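PDB 4A6D: acetylserotonin O-methyltransferase from Homo sapiens, which transfers the methyl group of S-adenosylmethionine to the hydroxyl of N-acetylserotonin, giving melatonin, and works as a homodimer. Local coordinates for residues A[28-33]-A[109-114]; A[145-148]-A[152-155]; A[297-302]-A[335-340]. All coordinates share one frame; numbering follows the deposited sequence.

The three contacts follow one another along the chain without overlap. Contact 1 joins helix 7-31 of the dimerisation domain to helix 103-117, contact 2 folds helix 142-146 back on helix 150-161 beside the cofactor, and contact 3 sets helix 294-305 against the turn leading into strand 339-344 of the seven-stranded sheet. Their centres lie about 16 Å (contacts 1 and 2), 21 Å (contacts 1 and 3) and 22 Å (contacts 2 and 3) apart. Contacts 1 and 2 meet where Arg111 lies against Gln155, which brings the dimer-interface region next to the cofactor-side helix. Contacts 1 and 3 also touch the second subunit, whereas no other chain touches contact 2.

Contact 1. Residues A[28-33]-A[109-114]; sequences ACELGV and MGRTSY. With SO4 (sulfate ion), chain F.
Glu30, in the last turn of helix 7-31, and Arg111, in helix 103-117, reach across between segments whose nearest CA atoms, Glu30 CA and Gly110 CA, are 8.9 Å apart. Long charged side chains suit such a gap. The salt bridge is a side-on grip in which two nitrogens share one oxygen: Arg111 NE and Arg111 NH2 each stand 2.8 Å from Glu30 OE1. Both hydrogen bonds are bent, with N-H...O angles of about 140°, as one acceptor serves two neighbouring donors. The oxygen lies close to the guanidinium plane, but the carboxylate is turned 63° from it, and NH2 meets OE1 from above the carboxylate plane. Arg111 spans the distance with a chain extended from CG to NE, while Glu30 bends at chi2 to present OE1.

Each residue of the pair has a further charged partner. Glu30 OE2 forms a salt bridge with Arg125 of the second subunit, so one oxygen joins helix 7-31 to helix 103-117 and the other joins it to the second subunit. At another edge of the guanidinium, Arg111 NH1 makes weak hydrogen bonds to a sulfate, probably from the crystallisation liquor, that Lys107 also holds. A glutamine in place of Glu30 would probably leave both arginines without the carboxylate they share.

Just beyond, Gly32 takes positive phi (74°) easily for want of a side chain; Val33 N hydrogen-bonds Ala28 O (3.2 Å) and Gly32 N hydrogen-bonds Cys29 O (3.1 Å), the two bonds of a Schellman motif closing a helix of the O-methyltransferase dimerisation domain at the subunit interface.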
loop_
_atom_site.group_PDB
_atom_site.type_symbol
_atom_site.label_atom_id
_atom_site.label_comp_id
_atom_site.label_asym_id
_atom_site.label_seq_id
_atom_site.Cartn_x
_atom_site.Cartn_y
_atom_site.Cartn_z
ATOM N N ALA A 28 -11.042 -5.389 5.723
ATOM C CA ALA A 28 -12.290 -6.056 5.367
ATOM C C ALA A 28 -12.162 -7.548 5.724
ATOM O O ALA A 28 -13.130 -8.132 6.213
ATOM C CB ALA A 28 -12.569 -5.894 3.883
ATOM N N CYS A 29 -10.948 -8.141 5.527
ATOM C CA CYS A 29 -10.629 -9.538 5.868
ATOM C C CYS A 29 -10.593 -9.708 7.388
ATOM O O CYS A 29 -11.272 -10.595 7.906
ATOM C CB CYS A 29 -9.321 -9.991 5.224
ATOM S SG CYS A 29 -9.484 -10.508 3.498
ATOM N N GLU A 30 -9.836 -8.837 8.100
ATOM C CA GLU A 30 -9.730 -8.843 9.559
ATOM C C GLU A 30 -11.119 -8.684 10.238
ATOM O O GLU A 30 -11.374 -9.332 11.249
ATOM C CB GLU A 30 -8.705 -7.781 10.050
ATOM C CG GLU A 30 -8.758 -7.497 11.560
ATOM C CD GLU A 30 -7.494 -7.160 12.340
ATOM O OE1 GLU A 30 -6.397 -7.615 11.949
ATOM O OE2 GLU A 30 -7.618 -6.486 13.389
ATOM N N LEU A 31 -12.016 -7.846 9.673
ATOM C CA LEU A 31 -13.350 -7.624 10.245
ATOM C C LEU A 31 -14.374 -8.730 9.942
ATOM O O LEU A 31 -15.404 -8.810 10.612
ATOM C CB LEU A 31 -13.887 -6.245 9.887
ATOM C CG LEU A 31 -13.232 -5.081 10.591
ATOM C CD1 LEU A 31 -13.324 -3.833 9.743
ATOM C CD2 LEU A 31 -13.867 -4.838 11.944
ATOM N N GLY A 32 -14.053 -9.587 8.976
ATOM C CA GLY A 32 -14.882 -10.713 8.552
ATOM C C GLY A 32 -16.107 -10.351 7.730
ATOM O O GLY A 32 -17.068 -11.127 7.700
ATOM N N VAL A 33 -16.068 -9.190 7.033
ATOM C CA VAL A 33 -17.139 -8.656 6.175
ATOM C C VAL A 33 -17.678 -9.715 5.197
ATOM O O VAL A 33 -18.889 -9.944 5.141
ATOM C CB VAL A 33 -16.684 -7.358 5.441
ATOM C CG1 VAL A 33 -17.681 -6.932 4.370
ATOM C CG2 VAL A 33 -16.435 -6.225 6.429
ATOM N N MET A 109 -0.129 -10.433 5.602
ATOM C CA MET A 109 0.485 -9.319 4.848
ATOM C C MET A 109 0.165 -7.978 5.576
ATOM O O MET A 109 1.041 -7.123 5.756
ATOM C CB MET A 109 -0.061 -9.244 3.404
ATOM C CG MET A 109 0.436 -10.329 2.479
ATOM S SD MET A 109 0.058 -9.893 0.761
ATOM C CE MET A 109 0.031 -11.379 0.065
ATOM N N GLY A 110 -1.077 -7.863 6.034
ATOM C CA GLY A 110 -1.564 -6.698 6.754
ATOM C C GLY A 110 -0.916 -6.469 8.095
ATOM O O GLY A 110 -0.550 -5.341 8.407
ATOM N N ARG A 111 -0.752 -7.536 8.878
ATOM C CA ARG A 111 -0.187 -7.507 10.233
ATOM C C ARG A 111 1.345 -7.500 10.299
ATOM O O ARG A 111 1.892 -6.903 11.214
ATOM C CB ARG A 111 -0.771 -8.660 11.095
ATOM C CG ARG A 111 -2.269 -8.498 11.406
ATOM C CD ARG A 111 -2.989 -9.798 11.754
ATOM N NE ARG A 111 -4.448 -9.639 11.670
ATOM C CZ ARG A 111 -5.327 -10.636 11.738
ATOM N NH1 ARG A 111 -4.913 -11.887 11.889
ATOM N NH2 ARG A 111 -6.629 -10.388 11.650
ATOM N N THR A 112 2.043 -8.186 9.386
ATOM C CA THR A 112 3.504 -8.262 9.458
ATOM C C THR A 112 4.239 -7.539 8.328
ATOM O O THR A 112 4.990 -6.609 8.604
ATOM C CB THR A 112 3.972 -9.723 9.593
ATOM O OG1 THR A 112 3.515 -10.411 8.436
ATOM C CG2 THR A 112 3.423 -10.397 10.815
ATOM N N SER A 113 4.071 -7.990 7.086
ATOM C CA SER A 113 4.747 -7.429 5.904
ATOM C C SER A 113 4.557 -5.926 5.772
ATOM O O SER A 113 5.521 -5.217 5.487
ATOM C CB SER A 113 4.266 -8.117 4.628
ATOM O OG SER A 113 4.135 -9.513 4.828
ATOM N N TYR A 114 3.311 -5.446 5.959
ATOM C CA TYR A 114 2.941 -4.025 5.866
ATOM C C TYR A 114 3.779 -3.200 6.823
ATOM O O TYR A 114 4.342 -2.184 6.417
ATOM C CB TYR A 114 1.431 -3.837 6.106
ATOM C CG TYR A 114 0.961 -2.417 5.926
ATOM C CD1 TYR A 114 1.025 -1.497 6.981
ATOM C CD2 TYR A 114 0.418 -1.990 4.720
ATOM C CE1 TYR A 114 0.593 -0.184 6.820
ATOM C CE2 TYR A 114 -0.039 -0.679 4.556
ATOM C CZ TYR A 114 0.069 0.226 5.603
ATOM O OH TYR A 114 -0.390 1.517 5.455
HETATM S S SO4 F . -7.034 -14.948 12.604
HETATM O O1 SO4 F . -7.718 -13.643 12.535
HETATM O O2 SO4 F . -5.800 -14.804 13.382
HETATM O O3 SO4 F . -7.914 -15.918 13.251
HETATM O O4 SO4 F . -6.705 -15.430 11.245
#

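Contact 2. Residues A[145-148]-A[152-155]; sequences AIYR and ERLQ. With SAM (S-adenosylmethionine), chain D.
Unusually for a salt bridge, Arg148 and Glu152 meet with the oxygen over the guanidinium face, the carboxylate plane turned 41° from it: Glu152 OE1 lies 3.2 Å from Arg148 NH1, and no N-H points at it. The attraction is therefore one of charge alone. The two residues flank a short turn between two helices in the methyltransferase domain of Rossmann-like fold, where Tyr147 is the first residue beyond helix 142-146 and helix 150-161 soon begins. The same Glu152 OE1 also sits 3.3 Å from Arg148 CG, for CG stands between the backbone N and the carbonyl carbon (chi1 44°), close to the following helix. Phe135 adds a cation-pi partner for Arg148.

Nearer the cofactor, Arg153 serves through its aliphatic part. Its CG, anti to the backbone N (chi1 -174°), rests over one face of the Tyr147 ring, 3.9 Å from the centroid and offset toward the rim, in a CH-pi contact. An arginine suits this place because its CG methylene packs over the ring while the charge passes on: Arg153 NH1 forms a salt bridge with Glu150, although Arg153 NE is buried without a partner. Phe143 and Phe156 also meet the ring. Tyrosine is apt here, pairing a flat surface for packing with a hydroxyl that reaches the S-adenosylmethionine ribose at the ring edge, where Tyr147 OH donates to SAM O2' at 2.7 Å.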
loop_
_atom_site.group_PDB
_atom_site.type_symbol
_atom_site.label_atom_id
_atom_site.label_comp_id
_atom_site.label_asym_id
_atom_site.label_seq_id
_atom_site.Cartn_x
_atom_site.Cartn_y
_atom_site.Cartn_z
ATOM N N ALA A 145 12.354 -15.229 14.742
ATOM C CA ALA A 145 11.820 -13.880 14.529
ATOM C C ALA A 145 10.447 -13.971 13.822
ATOM O O ALA A 145 9.520 -13.243 14.197
ATOM C CB ALA A 145 12.785 -13.056 13.695
ATOM N N ILE A 146 10.324 -14.890 12.818
ATOM C CA ILE A 146 9.094 -15.177 12.053
ATOM C C ILE A 146 8.023 -15.849 12.973
ATOM O O ILE A 146 6.848 -15.483 12.887
ATOM C CB ILE A 146 9.412 -15.990 10.751
ATOM C CG1 ILE A 146 10.234 -15.135 9.756
ATOM C CG2 ILE A 146 8.144 -16.560 10.099
ATOM C CD1 ILE A 146 10.854 -15.881 8.589
ATOM N N TYR A 147 8.430 -16.819 13.845
ATOM C CA TYR A 147 7.527 -17.487 14.800
ATOM C C TYR A 147 7.767 -16.931 16.222
ATOM O O TYR A 147 8.070 -17.679 17.159
ATOM C CB TYR A 147 7.682 -19.025 14.773
ATOM C CG TYR A 147 7.725 -19.684 13.409
ATOM C CD1 TYR A 147 6.794 -19.363 12.425
ATOM C CD2 TYR A 147 8.634 -20.702 13.137
ATOM C CE1 TYR A 147 6.802 -20.001 11.186
ATOM C CE2 TYR A 147 8.658 -21.340 11.895
ATOM C CZ TYR A 147 7.731 -20.993 10.927
ATOM O OH TYR A 147 7.741 -21.621 9.704
ATOM N N ARG A 148 7.626 -15.600 16.369
ATOM C CA ARG A 148 7.824 -14.877 17.630
ATOM C C ARG A 148 6.828 -15.240 18.762
ATOM O O ARG A 148 7.071 -14.882 19.921
ATOM C CB ARG A 148 7.996 -13.353 17.409
ATOM C CG ARG A 148 7.038 -12.702 16.413
ATOM C CD ARG A 148 7.341 -11.221 16.234
ATOM N NE ARG A 148 6.296 -10.536 15.467
ATOM C CZ ARG A 148 5.227 -9.950 16.000
ATOM N NH1 ARG A 148 5.049 -9.947 17.317
ATOM N NH2 ARG A 148 4.327 -9.364 15.221
ATOM N N GLU A 152 1.181 -16.622 16.366
ATOM C CA GLU A 152 1.856 -16.017 15.219
ATOM C C GLU A 152 2.430 -17.113 14.295
ATOM O O GLU A 152 2.471 -16.931 13.078
ATOM C CB GLU A 152 2.897 -14.970 15.672
ATOM C CG GLU A 152 2.253 -13.648 16.103
ATOM C CD GLU A 152 2.739 -12.939 17.363
ATOM O OE1 GLU A 152 3.958 -12.980 17.647
ATOM O OE2 GLU A 152 1.898 -12.322 18.060
ATOM N N ARG A 153 2.792 -18.277 14.865
ATOM C CA ARG A 153 3.258 -19.429 14.086
ATOM C C ARG A 153 2.064 -20.099 13.385
ATOM O O ARG A 153 2.182 -20.439 12.208
ATOM C CB ARG A 153 3.994 -20.420 14.962
ATOM C CG ARG A 153 4.630 -21.570 14.181
ATOM C CD ARG A 153 4.967 -22.729 15.076
ATOM N NE ARG A 153 5.873 -22.339 16.155
ATOM C CZ ARG A 153 5.522 -22.246 17.433
ATOM N NH1 ARG A 153 4.271 -22.496 17.803
ATOM N NH2 ARG A 153 6.413 -21.901 18.347
ATOM N N LEU A 154 0.907 -20.242 14.090
ATOM C CA LEU A 154 -0.335 -20.773 13.516
ATOM C C LEU A 154 -0.780 -19.881 12.345
ATOM O O LEU A 154 -1.062 -20.413 11.269
ATOM C CB LEU A 154 -1.464 -20.901 14.565
ATOM C CG LEU A 154 -2.836 -21.414 14.062
ATOM C CD1 LEU A 154 -2.720 -22.777 13.354
ATOM C CD2 LEU A 154 -3.830 -21.502 15.191
ATOM N N GLN A 155 -0.759 -18.543 12.526
ATOM C CA GLN A 155 -1.124 -17.587 11.476
ATOM C C GLN A 155 -0.201 -17.698 10.252
ATOM O O GLN A 155 -0.713 -17.784 9.132
ATOM C CB GLN A 155 -1.263 -16.135 12.022
ATOM C CG GLN A 155 -1.308 -15.014 10.962
ATOM C CD GLN A 155 -2.656 -14.779 10.294
ATOM O OE1 GLN A 155 -3.288 -13.728 10.480
ATOM N NE2 GLN A 155 -3.085 -15.695 9.423
HETATM N N SAM D . 6.978 -25.148 1.882
HETATM C CA SAM D . 5.906 -24.348 2.515
HETATM C C SAM D . 5.020 -23.496 1.582
HETATM O O SAM D . 5.501 -23.110 0.536
HETATM O OXT SAM D . 3.818 -23.173 1.849
HETATM C CB SAM D . 6.556 -23.542 3.611
HETATM C CG SAM D . 7.476 -22.429 3.094
HETATM S SD SAM D . 8.080 -21.483 4.539
HETATM C CE SAM D . 8.661 -20.037 3.752
HETATM C "C5'" SAM D . 9.732 -22.186 4.853
HETATM C "C4'" SAM D . 9.489 -23.433 5.715
HETATM O "O4'" SAM D . 10.782 -23.906 6.046
HETATM C "C3'" SAM D . 8.751 -23.101 7.069
HETATM O "O3'" SAM D . 7.633 -23.980 7.283
HETATM C "C2'" SAM D . 9.902 -23.243 8.119
HETATM O "O2'" SAM D . 9.549 -23.640 9.444
HETATM C "C1'" SAM D . 10.781 -24.308 7.439
HETATM N N9 SAM D . 12.171 -24.307 7.943
HETATM C C8 SAM D . 12.984 -23.192 8.132
HETATM N N7 SAM D . 14.148 -23.561 8.576
HETATM C C5 SAM D . 14.152 -24.939 8.766
HETATM C C6 SAM D . 15.073 -25.895 9.232
HETATM N N6 SAM D . 16.324 -25.492 9.561
HETATM N N1 SAM D . 14.723 -27.231 9.241
HETATM C C2 SAM D . 13.486 -27.634 8.917
HETATM N N3 SAM D . 12.585 -26.741 8.481
HETATM C C4 SAM D . 12.876 -25.433 8.335
#

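Contact 3. Residues A[297-302]-A[335-340]; sequences QLYSLN and GAIYDA
Tyr299 of helix 294-305 carries the whole contact from its side, touching Ile337 and Tyr338 in the turn before strand 339-344. Gln297, in the first turns of the helix, turns its amide to the second subunit, where OE1 is hydrogen-bonded to Ser69 and NE2 weakly to the backbone O of Asp65; a side chain that can both donate and accept is useful there. Two residues on, Tyr299 points at the turn. Its CG is anti to the carbonyl carbon (chi1 -81°), and the ring presents CE2 to both partners. Ile337 CG2 packs 3.7 Å from Tyr299 CE2, the two side chains crossing at about a right angle. Tyr338 OH comes within 3.5 Å of that same Tyr299 CE2, a van der Waals contact and not a hydrogen bond.

A long aromatic side chain is well fitted to bridge this distance, since even the closest CA atoms, those of Tyr299 and Ile337, are 10.2 Å apart. Ile337, beta-branched, has its methyl CG2 also over one face of the Tyr338 ring, 3.5 Å above the plane. The three side chains thus form one small cluster, with Tyr338 in turn meeting Trp164 and lying against Arg252, both S-adenosylmethionine-binding residues.

Further along, Ser300 OG is hydrogen-bonded to Glu311 N. Last comes Asn302, a substrate-binding residue, whose OD1 accepts from Gln306 and Trp117. The arrangement packs a helix against the loop leading into strand 339-344, at the edge of the active site of a class I-like methyltransferase, tying the substrate-binding helix to its sheet.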
loop_
_atom_site.group_PDB
_atom_site.type_symbol
_atom_site.label_atom_id
_atom_site.label_comp_id
_atom_site.label_asym_id
_atom_site.label_seq_id
_atom_site.Cartn_x
_atom_site.Cartn_y
_atom_site.Cartn_z
ATOM N N GLN A 297 9.505 -9.313 -8.725
ATOM C CA GLN A 297 10.436 -8.260 -8.312
ATOM C C GLN A 297 10.008 -7.722 -6.921
ATOM O O GLN A 297 10.870 -7.525 -6.053
ATOM C CB GLN A 297 10.426 -7.102 -9.317
ATOM C CG GLN A 297 11.086 -7.389 -10.653
ATOM C CD GLN A 297 10.809 -6.209 -11.553
ATOM O OE1 GLN A 297 9.715 -6.041 -12.086
ATOM N NE2 GLN A 297 11.747 -5.307 -11.662
ATOM N N LEU A 298 8.679 -7.531 -6.703
ATOM C CA LEU A 298 8.184 -7.038 -5.411
ATOM C C LEU A 298 8.487 -8.063 -4.327
ATOM O O LEU A 298 8.996 -7.701 -3.268
ATOM C CB LEU A 298 6.682 -6.648 -5.441
ATOM C CG LEU A 298 6.262 -5.438 -6.304
ATOM C CD1 LEU A 298 4.781 -5.394 -6.458
ATOM C CD2 LEU A 298 6.734 -4.115 -5.709
ATOM N N TYR A 299 8.265 -9.339 -4.644
ATOM C CA TYR A 299 8.583 -10.498 -3.806
ATOM C C TYR A 299 10.071 -10.583 -3.493
ATOM O O TYR A 299 10.417 -10.959 -2.371
ATOM C CB TYR A 299 8.131 -11.803 -4.482
ATOM C CG TYR A 299 6.659 -12.139 -4.334
ATOM C CD1 TYR A 299 5.706 -11.137 -4.095
ATOM C CD2 TYR A 299 6.209 -13.453 -4.461
ATOM C CE1 TYR A 299 4.353 -11.443 -3.958
ATOM C CE2 TYR A 299 4.853 -13.766 -4.352
ATOM C CZ TYR A 299 3.928 -12.755 -4.114
ATOM O OH TYR A 299 2.596 -13.065 -4.021
ATOM N N SER A 300 10.958 -10.226 -4.458
ATOM C CA SER A 300 12.405 -10.263 -4.170
ATOM C C SER A 300 12.765 -9.161 -3.171
ATOM O O SER A 300 13.574 -9.381 -2.271
ATOM C CB SER A 300 13.241 -10.159 -5.445
ATOM O OG SER A 300 14.588 -10.527 -5.190
ATOM N N LEU A 301 12.114 -7.992 -3.309
ATOM C CA LEU A 301 12.282 -6.857 -2.414
ATOM C C LEU A 301 11.687 -7.177 -1.042
ATOM O O LEU A 301 12.313 -6.856 -0.030
ATOM C CB LEU A 301 11.717 -5.584 -3.031
ATOM C CG LEU A 301 12.035 -4.259 -2.309
ATOM C CD1 LEU A 301 13.537 -4.076 -2.030
ATOM C CD2 LEU A 301 11.484 -3.105 -3.077
ATOM N N ASN A 302 10.557 -7.913 -1.007
ATOM C CA ASN A 302 9.974 -8.402 0.237
ATOM C C ASN A 302 10.938 -9.386 0.971
ATOM O O ASN A 302 10.881 -9.491 2.195
ATOM C CB ASN A 302 8.632 -9.088 -0.012
ATOM C CG ASN A 302 8.000 -9.544 1.291
ATOM O OD1 ASN A 302 7.775 -8.756 2.218
ATOM N ND2 ASN A 302 7.851 -10.839 1.463
ATOM N N GLY A 335 2.746 -20.009 -15.700
ATOM C CA GLY A 335 1.869 -18.887 -15.993
ATOM C C GLY A 335 1.248 -18.410 -14.693
ATOM O O GLY A 335 0.444 -17.475 -14.691
ATOM N N ALA A 336 1.642 -19.037 -13.560
ATOM C CA ALA A 336 1.153 -18.700 -12.225
ATOM C C ALA A 336 2.244 -18.006 -11.396
ATOM O O ALA A 336 3.315 -17.713 -11.929
ATOM C CB ALA A 336 0.629 -19.949 -11.526
ATOM N N ILE A 337 1.965 -17.656 -10.134
ATOM C CA ILE A 337 3.005 -17.016 -9.340
ATOM C C ILE A 337 4.204 -17.998 -9.191
ATOM O O ILE A 337 5.345 -17.641 -9.508
ATOM C CB ILE A 337 2.468 -16.477 -7.982
ATOM C CG1 ILE A 337 1.428 -15.347 -8.220
ATOM C CG2 ILE A 337 3.613 -15.989 -7.098
ATOM C CD1 ILE A 337 0.494 -15.115 -7.026
ATOM N N TYR A 338 3.909 -19.254 -8.818
ATOM C CA TYR A 338 4.942 -20.260 -8.604
ATOM C C TYR A 338 5.225 -21.173 -9.772
ATOM O O TYR A 338 4.310 -21.689 -10.430
ATOM C CB TYR A 338 4.776 -20.984 -7.263
ATOM C CG TYR A 338 4.866 -20.005 -6.126
ATOM C CD1 TYR A 338 6.100 -19.529 -5.689
ATOM C CD2 TYR A 338 3.715 -19.409 -5.601
ATOM C CE1 TYR A 338 6.186 -18.524 -4.719
ATOM C CE2 TYR A 338 3.793 -18.461 -4.580
ATOM C CZ TYR A 338 5.029 -18.006 -4.158
ATOM O OH TYR A 338 5.105 -17.029 -3.194
ATOM N N ASP A 339 6.521 -21.309 -10.061
ATOM C CA ASP A 339 7.023 -22.155 -11.140
ATOM C C ASP A 339 7.681 -23.396 -10.556
ATOM O O ASP A 339 7.820 -23.510 -9.332
ATOM C CB ASP A 339 7.981 -21.355 -12.052
ATOM C CG ASP A 339 7.374 -20.070 -12.595
ATOM O OD1 ASP A 339 6.426 -20.159 -13.423
ATOM O OD2 ASP A 339 7.860 -18.976 -12.217
ATOM N N ALA A 340 8.099 -24.312 -11.407
ATOM C CA ALA A 340 8.748 -25.555 -10.942
ATOM C C ALA A 340 10.070 -25.780 -11.631
ATOM O O ALA A 340 10.182 -25.580 -12.840
ATOM C CB ALA A 340 7.835 -26.740 -11.210
#